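PA0821 (Pseudomonas aeruginosa, PDB 7DRG) is probably the immunity protein (antitoxin) of a type VI secretion system, protecting the bacterium from a putative VRR-NUC domain-containing effector. Local coordinates at residues R55-D63 with L96-D107; P71-E79 with H108-S119. All blocks are in the same frame, centred on the assembly; numbering follows the deposited sequence.

Contact 1: R55-D63 with L96-D107; sequences RESLCQCFD and LREMMGAMDEDD
The guanidinium of R97 lies with one face over C59, whose CB stands 3.7 Å above the centre of the R97 plane, while D63 meets it at the edge. This contact joins two nearly antiparallel helices: helix 96-101 runs at 160° to segment 55-63 of helix 52-69, and the side chain of R97 is a knob in the hole formed by E56, C59, Q60 and D63. A salt bridge joins R97 NH2 to D63 OD2 at 2.5 Å; D63 OD2 lies in the guanidinium plane, yet R97 NH2 approaches it from 39° above the carboxylate plane. R97 NH1 reaches E56 O through a water, and this link and the direct bond to D63 restrain the rotation of the guanidinium.

Between the helices the packing is apolar. C59 SG touches the selenium of M100 and CG of L96, and L96 CD2 rests on CB of F62 at 3.7 Å. The ring of F62 stacks on that of Y113.

At the other end the extended R55 side chain passes slantwise over the methyl end of M100, with R55 CD 3.7 Å from M100 CE. Its guanidinium turns its edge to D104 O in the loop after helix 96-101, bonded through NH2 and more weakly through NH1, while NE is held by A49 O. A second water links R55 NH1 to M100 O. The loop is braced by a type I turn from D104 to D107 and an Asx turn at D104. D104 O accepts from D107 N and, on the opposite face of its carbonyl plane, from R55 NH2 at 3.1 Å.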
loop_
_atom_site.group_PDB
_atom_site.type_symbol
_atom_site.label_atom_id
_atom_site.label_comp_id
_atom_site.label_asym_id
_atom_site.label_seq_id
_atom_site.Cartn_x
_atom_site.Cartn_y
_atom_site.Cartn_z
ATOM N N ARG B 55 -39.542 -7.689 -6.351
ATOM C CA ARG B 55 -38.885 -8.468 -7.394
ATOM C C ARG B 55 -39.162 -7.891 -8.780
ATOM O O ARG B 55 -38.245 -7.793 -9.604
ATOM C CB ARG B 55 -39.310 -9.930 -7.298
ATOM C CG ARG B 55 -38.722 -10.590 -6.065
ATOM C CD ARG B 55 -39.241 -11.994 -5.854
ATOM N NE ARG B 55 -38.608 -12.588 -4.682
ATOM C CZ ARG B 55 -38.723 -13.870 -4.349
ATOM N NH1 ARG B 55 -39.443 -14.689 -5.111
ATOM N NH2 ARG B 55 -38.116 -14.330 -3.258
ATOM N N GLU B 56 -40.404 -7.461 -9.047
ATOM C CA GLU B 56 -40.681 -6.805 -10.323
ATOM C C GLU B 56 -39.855 -5.537 -10.488
ATOM O O GLU B 56 -39.375 -5.240 -11.589
ATOM C CB GLU B 56 -42.168 -6.474 -10.445
ATOM C CG GLU B 56 -43.059 -7.692 -10.418
ATOM C CD GLU B 56 -44.537 -7.330 -10.446
ATOM O OE1 GLU B 56 -44.867 -6.159 -10.755
ATOM O OE2 GLU B 56 -45.350 -8.212 -10.096
ATOM N N SER B 57 -39.708 -4.761 -9.411
ATOM C CA SER B 57 -38.908 -3.541 -9.493
ATOM C C SER B 57 -37.440 -3.858 -9.738
ATOM O O SER B 57 -36.765 -3.148 -10.493
ATOM C CB SER B 57 -39.087 -2.706 -8.225
ATOM O OG SER B 57 -40.366 -2.070 -8.249
ATOM N N LEU B 58 -36.934 -4.935 -9.131
ATOM C CA LEU B 58 -35.569 -5.364 -9.420
ATOM C C LEU B 58 -35.413 -5.727 -10.889
ATOM O O LEU B 58 -34.372 -5.458 -11.502
ATOM C CB LEU B 58 -35.206 -6.560 -8.537
ATOM C CG LEU B 58 -34.947 -6.244 -7.062
ATOM C CD1 LEU B 58 -34.904 -7.534 -6.242
ATOM C CD2 LEU B 58 -33.629 -5.476 -6.909
ATOM N N CYS B 59 -36.439 -6.348 -11.474
ATOM C CA CYS B 59 -36.377 -6.680 -12.887
ATOM C C CYS B 59 -36.407 -5.434 -13.752
ATOM O O CYS B 59 -35.772 -5.414 -14.813
ATOM C CB CYS B 59 -37.524 -7.610 -13.260
ATOM S SG CYS B 59 -37.274 -9.267 -12.596
ATOM N N GLN B 60 -37.146 -4.398 -13.329
ATOM C CA GLN B 60 -37.118 -3.136 -14.060
ATOM C C GLN B 60 -35.756 -2.467 -13.931
ATOM O O GLN B 60 -35.251 -1.891 -14.902
ATOM C CB GLN B 60 -38.243 -2.219 -13.569
ATOM C CG GLN B 60 -38.251 -0.816 -14.180
ATOM C CD GLN B 60 -38.546 -0.769 -15.672
ATOM O OE1 GLN B 60 -39.215 -1.640 -16.227
ATOM N NE2 GLN B 60 -38.055 0.279 -16.328
ATOM N N CYS B 61 -35.128 -2.571 -12.752
ATOM C CA CYS B 61 -33.750 -2.104 -12.609
ATOM C C CYS B 61 -32.834 -2.802 -13.604
ATOM O O CYS B 61 -32.007 -2.158 -14.266
ATOM C CB CYS B 61 -33.239 -2.336 -11.189
ATOM S SG CYS B 61 -34.029 -1.374 -9.890
ATOM N N PHE B 62 -32.959 -4.129 -13.719
ATOM C CA PHE B 62 -32.088 -4.850 -14.635
ATOM C C PHE B 62 -32.359 -4.466 -16.084
ATOM O O PHE B 62 -31.419 -4.362 -16.880
ATOM C CB PHE B 62 -32.222 -6.361 -14.440
ATOM C CG PHE B 62 -31.237 -7.150 -15.256
ATOM C CD1 PHE B 62 -29.877 -7.004 -15.035
ATOM C CD2 PHE B 62 -31.661 -8.019 -16.248
ATOM C CE1 PHE B 62 -28.951 -7.708 -15.784
ATOM C CE2 PHE B 62 -30.729 -8.735 -16.998
ATOM C CZ PHE B 62 -29.376 -8.577 -16.758
ATOM N N ASP B 63 -33.631 -4.255 -16.455
ATOM C CA ASP B 63 -33.927 -3.808 -17.817
ATOM C C ASP B 63 -33.188 -2.512 -18.139
ATOM O O ASP B 63 -32.602 -2.365 -19.216
ATOM C CB ASP B 63 -35.430 -3.597 -17.998
ATOM C CG ASP B 63 -36.218 -4.892 -18.095
ATOM O OD1 ASP B 63 -35.621 -5.960 -18.359
ATOM O OD2 ASP B 63 -37.457 -4.821 -17.930
ATOM N N LEU B 96 -34.386 -12.527 -16.699
ATOM C CA LEU B 96 -34.466 -12.438 -15.245
ATOM C C LEU B 96 -35.900 -12.615 -14.757
ATOM O O LEU B 96 -36.134 -13.305 -13.761
ATOM C CB LEU B 96 -33.876 -11.108 -14.761
ATOM C CG LEU B 96 -33.791 -10.923 -13.249
ATOM C CD1 LEU B 96 -32.952 -12.040 -12.643
ATOM C CD2 LEU B 96 -33.175 -9.571 -12.910
ATOM N N ARG B 97 -36.880 -12.036 -15.464
ATOM C CA ARG B 97 -38.275 -12.195 -15.052
ATOM C C ARG B 97 -38.719 -13.652 -15.090
ATOM O O ARG B 97 -39.577 -14.063 -14.298
ATOM C CB ARG B 97 -39.192 -11.352 -15.943
ATOM C CG ARG B 97 -39.044 -9.852 -15.729
ATOM C CD ARG B 97 -39.781 -9.035 -16.790
ATOM N NE ARG B 97 -39.278 -7.663 -16.844
ATOM C CZ ARG B 97 -39.719 -6.682 -16.076
ATOM N NH1 ARG B 97 -40.679 -6.921 -15.195
ATOM N NH2 ARG B 97 -39.192 -5.472 -16.200
ATOM N N GLU B 98 -38.157 -14.446 -16.003
ATOM C CA GLU B 98 -38.532 -15.851 -16.080
ATOM C C GLU B 98 -37.948 -16.636 -14.912
ATOM O O GLU B 98 -38.614 -17.510 -14.349
ATOM C CB GLU B 98 -38.084 -16.436 -17.421
ATOM C CG GLU B 98 -38.547 -17.868 -17.692
ATOM C CD GLU B 98 -40.020 -17.984 -18.077
ATOM O OE1 GLU B 98 -40.639 -16.982 -18.495
ATOM O OE2 GLU B 98 -40.561 -19.105 -17.964
HETATM N N MSE B 99 -36.715 -16.330 -14.523
HETATM C CA MSE B 99 -36.095 -17.019 -13.400
HETATM C C MSE B 99 -36.777 -16.628 -12.091
HETATM O O MSE B 99 -36.999 -17.475 -11.222
HETATM C CB MSE B 99 -34.595 -16.722 -13.354
HETATM C CG MSE B 99 -33.838 -17.406 -14.477
HETATM SE SE MSE B 99 -31.919 -17.079 -14.371
HETATM C CE MSE B 99 -31.906 -15.193 -14.909
HETATM N N MSE B 100 -37.157 -15.366 -11.977
HETATM C CA MSE B 100 -37.836 -14.936 -10.736
HETATM C C MSE B 100 -39.238 -15.555 -10.686
HETATM O O MSE B 100 -39.728 -15.805 -9.599
HETATM C CB MSE B 100 -37.942 -13.412 -10.696
HETATM C CG MSE B 100 -36.643 -12.687 -10.835
HETATM SE SE MSE B 100 -36.564 -11.312 -9.460
HETATM C CE MSE B 100 -36.429 -12.681 -8.175
ATOM N N GLY B 101 -39.857 -15.770 -11.842
ATOM C CA GLY B 101 -41.194 -16.341 -11.853
ATOM C C GLY B 101 -41.260 -17.773 -11.373
ATOM O O GLY B 101 -42.339 -18.241 -10.989
ATOM N N ALA B 102 -40.138 -18.487 -11.406
ATOM C CA ALA B 102 -40.059 -19.838 -10.875
ATOM C C ALA B 102 -39.831 -19.861 -9.370
ATOM O O ALA B 102 -39.637 -20.945 -8.803
ATOM C CB ALA B 102 -38.941 -20.611 -11.578
HETATM N N MSE B 103 -39.845 -18.703 -8.719
HETATM C CA MSE B 103 -39.498 -18.609 -7.309
HETATM C C MSE B 103 -40.642 -18.042 -6.489
HETATM O O MSE B 103 -41.468 -17.287 -7.001
HETATM C CB MSE B 103 -38.239 -17.756 -7.139
HETATM C CG MSE B 103 -37.097 -18.251 -7.994
HETATM SE SE MSE B 103 -35.519 -17.105 -7.850
HETATM C CE MSE B 103 -34.419 -18.236 -6.710
ATOM N N ASP B 104 -40.707 -18.426 -5.219
ATOM C CA ASP B 104 -41.683 -17.853 -4.306
ATOM C C ASP B 104 -40.952 -17.125 -3.178
ATOM O O ASP B 104 -39.724 -16.955 -3.204
ATOM C CB ASP B 104 -42.653 -18.921 -3.784
ATOM C CG ASP B 104 -41.959 -20.064 -3.045
ATOM O OD1 ASP B 104 -40.832 -19.896 -2.534
ATOM O OD2 ASP B 104 -42.563 -21.161 -2.978
ATOM N N GLU B 105 -41.724 -16.689 -2.183
ATOM C CA GLU B 105 -41.187 -15.799 -1.163
ATOM C C GLU B 105 -40.121 -16.460 -0.301
ATOM O O GLU B 105 -39.319 -15.752 0.315
ATOM C CB GLU B 105 -42.314 -15.265 -0.278
ATOM C CG GLU B 105 -43.074 -16.333 0.486
ATOM C CD GLU B 105 -44.378 -16.731 -0.191
ATOM O OE1 GLU B 105 -44.531 -16.489 -1.409
ATOM O OE2 GLU B 105 -45.261 -17.276 0.508
ATOM N N ASP B 106 -40.079 -17.791 -0.246
ATOM C CA ASP B 106 -39.075 -18.473 0.560
ATOM C C ASP B 106 -37.816 -18.839 -0.216
ATOM O O ASP B 106 -36.897 -19.423 0.368
ATOM C CB ASP B 106 -39.675 -19.728 1.201
ATOM C CG ASP B 106 -40.528 -19.403 2.406
ATOM O OD1 ASP B 106 -40.164 -18.469 3.154
ATOM O OD2 ASP B 106 -41.562 -20.072 2.604
ATOM N N ASP B 107 -37.736 -18.504 -1.500
ATOM C CA ASP B 107 -36.495 -18.695 -2.233
ATOM C C ASP B 107 -35.548 -17.520 -2.000
ATOM O O ASP B 107 -35.977 -16.392 -1.742
ATOM C CB ASP B 107 -36.770 -18.856 -3.728
ATOM C CG ASP B 107 -37.408 -20.189 -4.056
ATOM O OD1 ASP B 107 -36.919 -21.226 -3.558
ATOM O OD2 ASP B 107 -38.402 -20.200 -4.809
HETATM O O HOH W 1 -35.906 -13.551 -1.728
HETATM O O HOH W 2 -40.993 -14.404 -7.638
HETATM O O HOH W 3 -40.981 -4.578 -13.918
#

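Contact 2: P71-E79 with H108-S119; sequences PHLTWLWRE and HLSFCYTSGKKS
L76 pushes its CD1 methyl squarely onto the ring of Y113, 3.6 Å from the ring centroid and only 5° off the normal, a CH-pi contact between neighbouring strands of an antiparallel sheet. Strand 75-77 pairs with strand 109-114: W75 with T114 and W77 with C112 are hydrogen-bonded pairs, and L76 with Y113 is the non-hydrogen-bonded pair between them. The same L76 methyl also meets the edge of the F111 ring, because CG stands anti to the backbone N (chi1 171°) and the branch leans across to the partner strand. L73 adds its CD1 beside CB of Y113. This side of the sheet faces helix 96-101, whose M99 touches L76.

On the other side, W75 and W77 form a hollow that S119, carried back by the turn after strand 109-114, fills. S119 CA sits over the five-membered ring of W75, 3.6 Å from its centroid, and S119 CB lies 3.8 Å from W77 CZ2. The indole nitrogens meet the returning chain at their edges through weak bonds: W75 NE1 to the carbonyls of G116 and K117, W77 NE1 to S119 O. L87 of the adjoining strand touches both indoles and S119.

At the W75 end the pairing takes in an extra residue at a classic beta bulge, in which T74 and W75 both face T114. T114 O therefore accepts two amides, T74 N in the carbonyl plane and W75 N from above it. The hydroxyl of T74 reaches round to donate to G116 O at 2.7 Å. Beyond the far end of the pairing, E79 N donates to the side chain of S110, 2.9 Å from its OG.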
loop_
_atom_site.group_PDB
_atom_site.type_symbol
_atom_site.label_atom_id
_atom_site.label_comp_id
_atom_site.label_asym_id
_atom_site.label_seq_id
_atom_site.Cartn_x
_atom_site.Cartn_y
_atom_site.Cartn_z
ATOM N N PRO B 71 -24.113 -5.410 -24.527
ATOM C CA PRO B 71 -22.982 -5.816 -25.377
ATOM C C PRO B 71 -21.803 -6.376 -24.601
ATOM O O PRO B 71 -20.903 -6.958 -25.220
ATOM C CB PRO B 71 -22.591 -4.516 -26.099
ATOM C CG PRO B 71 -23.752 -3.618 -25.954
ATOM C CD PRO B 71 -24.377 -3.964 -24.647
ATOM N N HIS B 72 -21.780 -6.232 -23.272
ATOM C CA HIS B 72 -20.589 -6.505 -22.483
ATOM C C HIS B 72 -20.741 -7.621 -21.457
ATOM O O HIS B 72 -19.721 -8.143 -20.998
ATOM C CB HIS B 72 -20.141 -5.229 -21.753
ATOM C CG HIS B 72 -20.035 -4.036 -22.650
ATOM N ND1 HIS B 72 -19.021 -3.889 -23.572
ATOM C CD2 HIS B 72 -20.818 -2.938 -22.772
ATOM C CE1 HIS B 72 -19.184 -2.751 -24.225
ATOM N NE2 HIS B 72 -20.268 -2.157 -23.760
ATOM N N LEU B 73 -21.963 -7.997 -21.077
ATOM C CA LEU B 73 -22.136 -9.037 -20.072
ATOM C C LEU B 73 -21.728 -10.394 -20.630
ATOM O O LEU B 73 -21.945 -10.690 -21.807
ATOM C CB LEU B 73 -23.589 -9.088 -19.605
ATOM C CG LEU B 73 -24.076 -7.847 -18.855
ATOM C CD1 LEU B 73 -25.529 -8.018 -18.435
ATOM C CD2 LEU B 73 -23.195 -7.584 -17.642
ATOM N N THR B 74 -21.138 -11.226 -19.770
ATOM C CA THR B 74 -20.585 -12.501 -20.215
ATOM C C THR B 74 -21.023 -13.697 -19.372
ATOM O O THR B 74 -21.132 -14.805 -19.905
ATOM C CB THR B 74 -19.057 -12.424 -20.232
ATOM O OG1 THR B 74 -18.594 -11.911 -18.980
ATOM C CG2 THR B 74 -18.586 -11.523 -21.362
ATOM N N TRP B 75 -21.294 -13.501 -18.080
ATOM C CA TRP B 75 -21.566 -14.613 -17.176
ATOM C C TRP B 75 -22.671 -14.265 -16.189
ATOM O O TRP B 75 -22.803 -13.117 -15.756
ATOM C CB TRP B 75 -20.311 -15.016 -16.385
ATOM C CG TRP B 75 -19.152 -15.316 -17.250
ATOM C CD1 TRP B 75 -18.068 -14.517 -17.480
ATOM C CD2 TRP B 75 -18.949 -16.502 -18.029
ATOM N NE1 TRP B 75 -17.211 -15.128 -18.356
ATOM C CE2 TRP B 75 -17.720 -16.351 -18.704
ATOM C CE3 TRP B 75 -19.690 -17.670 -18.228
ATOM C CZ2 TRP B 75 -17.214 -17.323 -19.559
ATOM C CZ3 TRP B 75 -19.183 -18.637 -19.076
ATOM C CH2 TRP B 75 -17.953 -18.458 -19.729
ATOM N N LEU B 76 -23.448 -15.284 -15.818
ATOM C CA LEU B 76 -24.404 -15.192 -14.722
ATOM C C LEU B 76 -24.040 -16.224 -13.663
ATOM O O LEU B 76 -24.043 -17.434 -13.941
ATOM C CB LEU B 76 -25.836 -15.417 -15.215
ATOM C CG LEU B 76 -26.850 -15.545 -14.080
ATOM C CD1 LEU B 76 -26.934 -14.251 -13.286
ATOM C CD2 LEU B 76 -28.211 -15.924 -14.653
ATOM N N TRP B 77 -23.743 -15.750 -12.455
ATOM C CA TRP B 77 -23.463 -16.604 -11.303
ATOM C C TRP B 77 -24.691 -16.658 -10.398
ATOM O O TRP B 77 -25.305 -15.623 -10.111
ATOM C CB TRP B 77 -22.250 -16.085 -10.510
ATOM C CG TRP B 77 -20.902 -16.345 -11.146
ATOM C CD1 TRP B 77 -20.131 -15.455 -11.857
ATOM C CD2 TRP B 77 -20.161 -17.575 -11.109
ATOM N NE1 TRP B 77 -18.966 -16.068 -12.267
ATOM C CE2 TRP B 77 -18.959 -17.363 -11.819
ATOM C CE3 TRP B 77 -20.399 -18.831 -10.548
ATOM C CZ2 TRP B 77 -18.002 -18.364 -11.980
ATOM C CZ3 TRP B 77 -19.450 -19.824 -10.713
ATOM C CH2 TRP B 77 -18.270 -19.585 -11.426
ATOM N N ARG B 78 -25.051 -17.862 -9.957
ATOM C CA ARG B 78 -26.158 -18.062 -9.034
ATOM C C ARG B 78 -25.728 -19.044 -7.955
ATOM O O ARG B 78 -25.103 -20.064 -8.255
ATOM C CB ARG B 78 -27.412 -18.591 -9.750
ATOM C CG ARG B 78 -28.047 -17.614 -10.750
ATOM C CD ARG B 78 -29.244 -18.256 -11.440
ATOM N NE ARG B 78 -28.838 -19.498 -12.075
ATOM C CZ ARG B 78 -29.662 -20.496 -12.354
ATOM N NH1 ARG B 78 -30.956 -20.393 -12.065
ATOM N NH2 ARG B 78 -29.189 -21.596 -12.926
ATOM N N GLU B 79 -26.059 -18.740 -6.701
ATOM C CA GLU B 79 -25.668 -19.617 -5.600
ATOM C C GLU B 79 -26.692 -20.732 -5.438
ATOM O O GLU B 79 -27.869 -20.465 -5.168
ATOM C CB GLU B 79 -25.518 -18.837 -4.297
ATOM C CG GLU B 79 -25.161 -19.729 -3.114
ATOM C CD GLU B 79 -24.701 -18.952 -1.896
ATOM O OE1 GLU B 79 -24.179 -19.590 -0.955
ATOM O OE2 GLU B 79 -24.853 -17.712 -1.881
ATOM N N HIS B 108 -34.251 -17.806 -2.071
ATOM C CA HIS B 108 -33.208 -16.798 -1.928
ATOM C C HIS B 108 -32.865 -16.233 -3.300
ATOM O O HIS B 108 -32.603 -16.987 -4.239
ATOM C CB HIS B 108 -31.974 -17.421 -1.261
ATOM C CG HIS B 108 -30.712 -16.625 -1.404
ATOM N ND1 HIS B 108 -30.567 -15.347 -0.905
ATOM C CD2 HIS B 108 -29.521 -16.944 -1.965
ATOM C CE1 HIS B 108 -29.348 -14.909 -1.165
ATOM N NE2 HIS B 108 -28.691 -15.859 -1.806
ATOM N N LEU B 109 -32.890 -14.908 -3.428
ATOM C CA LEU B 109 -32.499 -14.293 -4.690
ATOM C C LEU B 109 -30.983 -14.282 -4.785
ATOM O O LEU B 109 -30.311 -13.731 -3.909
ATOM C CB LEU B 109 -33.024 -12.866 -4.796
ATOM C CG LEU B 109 -34.515 -12.656 -4.605
ATOM C CD1 LEU B 109 -34.870 -11.293 -5.141
ATOM C CD2 LEU B 109 -35.282 -13.760 -5.290
ATOM N N SER B 110 -30.445 -14.870 -5.852
ATOM C CA SER B 110 -28.994 -14.881 -6.060
ATOM C C SER B 110 -28.749 -14.772 -7.562
ATOM O O SER B 110 -28.955 -15.743 -8.295
ATOM C CB SER B 110 -28.361 -16.140 -5.479
ATOM O OG SER B 110 -26.955 -16.143 -5.677
ATOM N N PHE B 111 -28.328 -13.590 -8.012
ATOM C CA PHE B 111 -28.070 -13.340 -9.426
ATOM C C PHE B 111 -26.906 -12.376 -9.525
ATOM O O PHE B 111 -27.006 -11.238 -9.055
ATOM C CB PHE B 111 -29.291 -12.739 -10.135
ATOM C CG PHE B 111 -30.518 -13.599 -10.075
ATOM C CD1 PHE B 111 -30.705 -14.626 -10.987
ATOM C CD2 PHE B 111 -31.494 -13.369 -9.116
ATOM C CE1 PHE B 111 -31.837 -15.413 -10.938
ATOM C CE2 PHE B 111 -32.630 -14.162 -9.056
ATOM C CZ PHE B 111 -32.799 -15.184 -9.970
ATOM N N CYS B 112 -25.819 -12.811 -10.148
ATOM C CA CYS B 112 -24.651 -11.953 -10.323
ATOM C C CYS B 112 -24.229 -11.986 -11.785
ATOM O O CYS B 112 -23.652 -12.976 -12.244
ATOM C CB CYS B 112 -23.511 -12.395 -9.412
ATOM S SG CYS B 112 -22.096 -11.300 -9.535
ATOM N N TYR B 113 -24.523 -10.907 -12.511
ATOM C CA TYR B 113 -24.109 -10.755 -13.898
ATOM C C TYR B 113 -22.768 -10.042 -13.931
ATOM O O TYR B 113 -22.610 -8.982 -13.310
ATOM C CB TYR B 113 -25.126 -9.938 -14.693
ATOM C CG TYR B 113 -26.483 -10.583 -14.870
ATOM C CD1 TYR B 113 -27.488 -10.405 -13.924
ATOM C CD2 TYR B 113 -26.765 -11.343 -15.997
ATOM C CE1 TYR B 113 -28.751 -10.976 -14.103
ATOM C CE2 TYR B 113 -28.027 -11.912 -16.183
ATOM C CZ TYR B 113 -29.000 -11.730 -15.229
ATOM O OH TYR B 113 -30.241 -12.292 -15.414
ATOM N N THR B 114 -21.810 -10.614 -14.658
ATOM C CA THR B 114 -20.474 -10.035 -14.744
ATOM C C THR B 114 -20.052 -9.914 -16.202
ATOM O O THR B 114 -20.695 -10.445 -17.108
ATOM C CB THR B 114 -19.436 -10.864 -13.974
ATOM O OG1 THR B 114 -19.231 -12.120 -14.634
ATOM C CG2 THR B 114 -19.872 -11.104 -12.536
ATOM N N SER B 115 -18.934 -9.214 -16.418
ATOM C CA SER B 115 -18.415 -8.969 -17.759
ATOM C C SER B 115 -16.980 -9.454 -17.932
ATOM O O SER B 115 -16.338 -9.103 -18.925
ATOM C CB SER B 115 -18.495 -7.473 -18.102
ATOM O OG SER B 115 -17.703 -6.715 -17.197
ATOM N N GLY B 116 -16.461 -10.261 -17.013
ATOM C CA GLY B 116 -15.121 -10.790 -17.200
ATOM C C GLY B 116 -15.051 -11.692 -18.421
ATOM O O GLY B 116 -15.994 -12.423 -18.730
ATOM N N LYS B 117 -13.916 -11.652 -19.123
ATOM C CA LYS B 117 -13.745 -12.544 -20.268
ATOM C C LYS B 117 -13.818 -14.005 -19.837
ATOM O O LYS B 117 -14.592 -14.795 -20.392
ATOM C CB LYS B 117 -12.419 -12.262 -20.978
ATOM C CG LYS B 117 -12.207 -13.146 -22.200
ATOM C CD LYS B 117 -10.906 -12.838 -22.921
ATOM C CE LYS B 117 -10.620 -13.893 -23.986
ATOM N NZ LYS B 117 -11.752 -14.061 -24.944
ATOM N N LYS B 118 -13.010 -14.385 -18.856
ATOM C CA LYS B 118 -13.147 -15.675 -18.201
ATOM C C LYS B 118 -14.106 -15.539 -17.025
ATOM O O LYS B 118 -14.239 -14.464 -16.442
ATOM C CB LYS B 118 -11.782 -16.179 -17.734
ATOM C CG LYS B 118 -10.752 -16.224 -18.858
ATOM C CD LYS B 118 -9.562 -17.111 -18.525
ATOM C CE LYS B 118 -8.420 -16.316 -17.925
ATOM N NZ LYS B 118 -8.745 -15.805 -16.572
ATOM N N SER B 119 -14.803 -16.632 -16.697
ATOM C CA SER B 119 -15.747 -16.571 -15.584
ATOM C C SER B 119 -15.052 -16.212 -14.273
ATOM O O SER B 119 -15.693 -15.663 -13.369
ATOM C CB SER B 119 -16.500 -17.903 -15.450
ATOM O OG SER B 119 -15.604 -18.966 -15.149
HETATM O O HOH W 4 -17.324 -8.076 -22.081
HETATM O O HOH W 5 -24.779 -15.374 -7.015
HETATM O O HOH W 6 -26.058 -15.437 -3.217
#

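Overall arrangement
Contacts 1 and 2 form one layered unit, with centres about 16 Å apart on the same side of the chain's centre. Their segments alternate along the chain: helix 52-69 leads to strand 75-77, and helix 96-101 to strand 109-114. The helix pair of contact 1 packs against one face of the strand pair of contact 2. The layers meet through M100 CE and L109 CD2, 3.3 Å apart, through M103 CE and H108 O, also at 3.3 Å, and through M99 CE and Y113 OH at 3.4 Å. Y113, the stacking partner of F62, thus touches both helices. All four segments fall within the type VI immunity family region, and neither contact touches the other chain of the assembly.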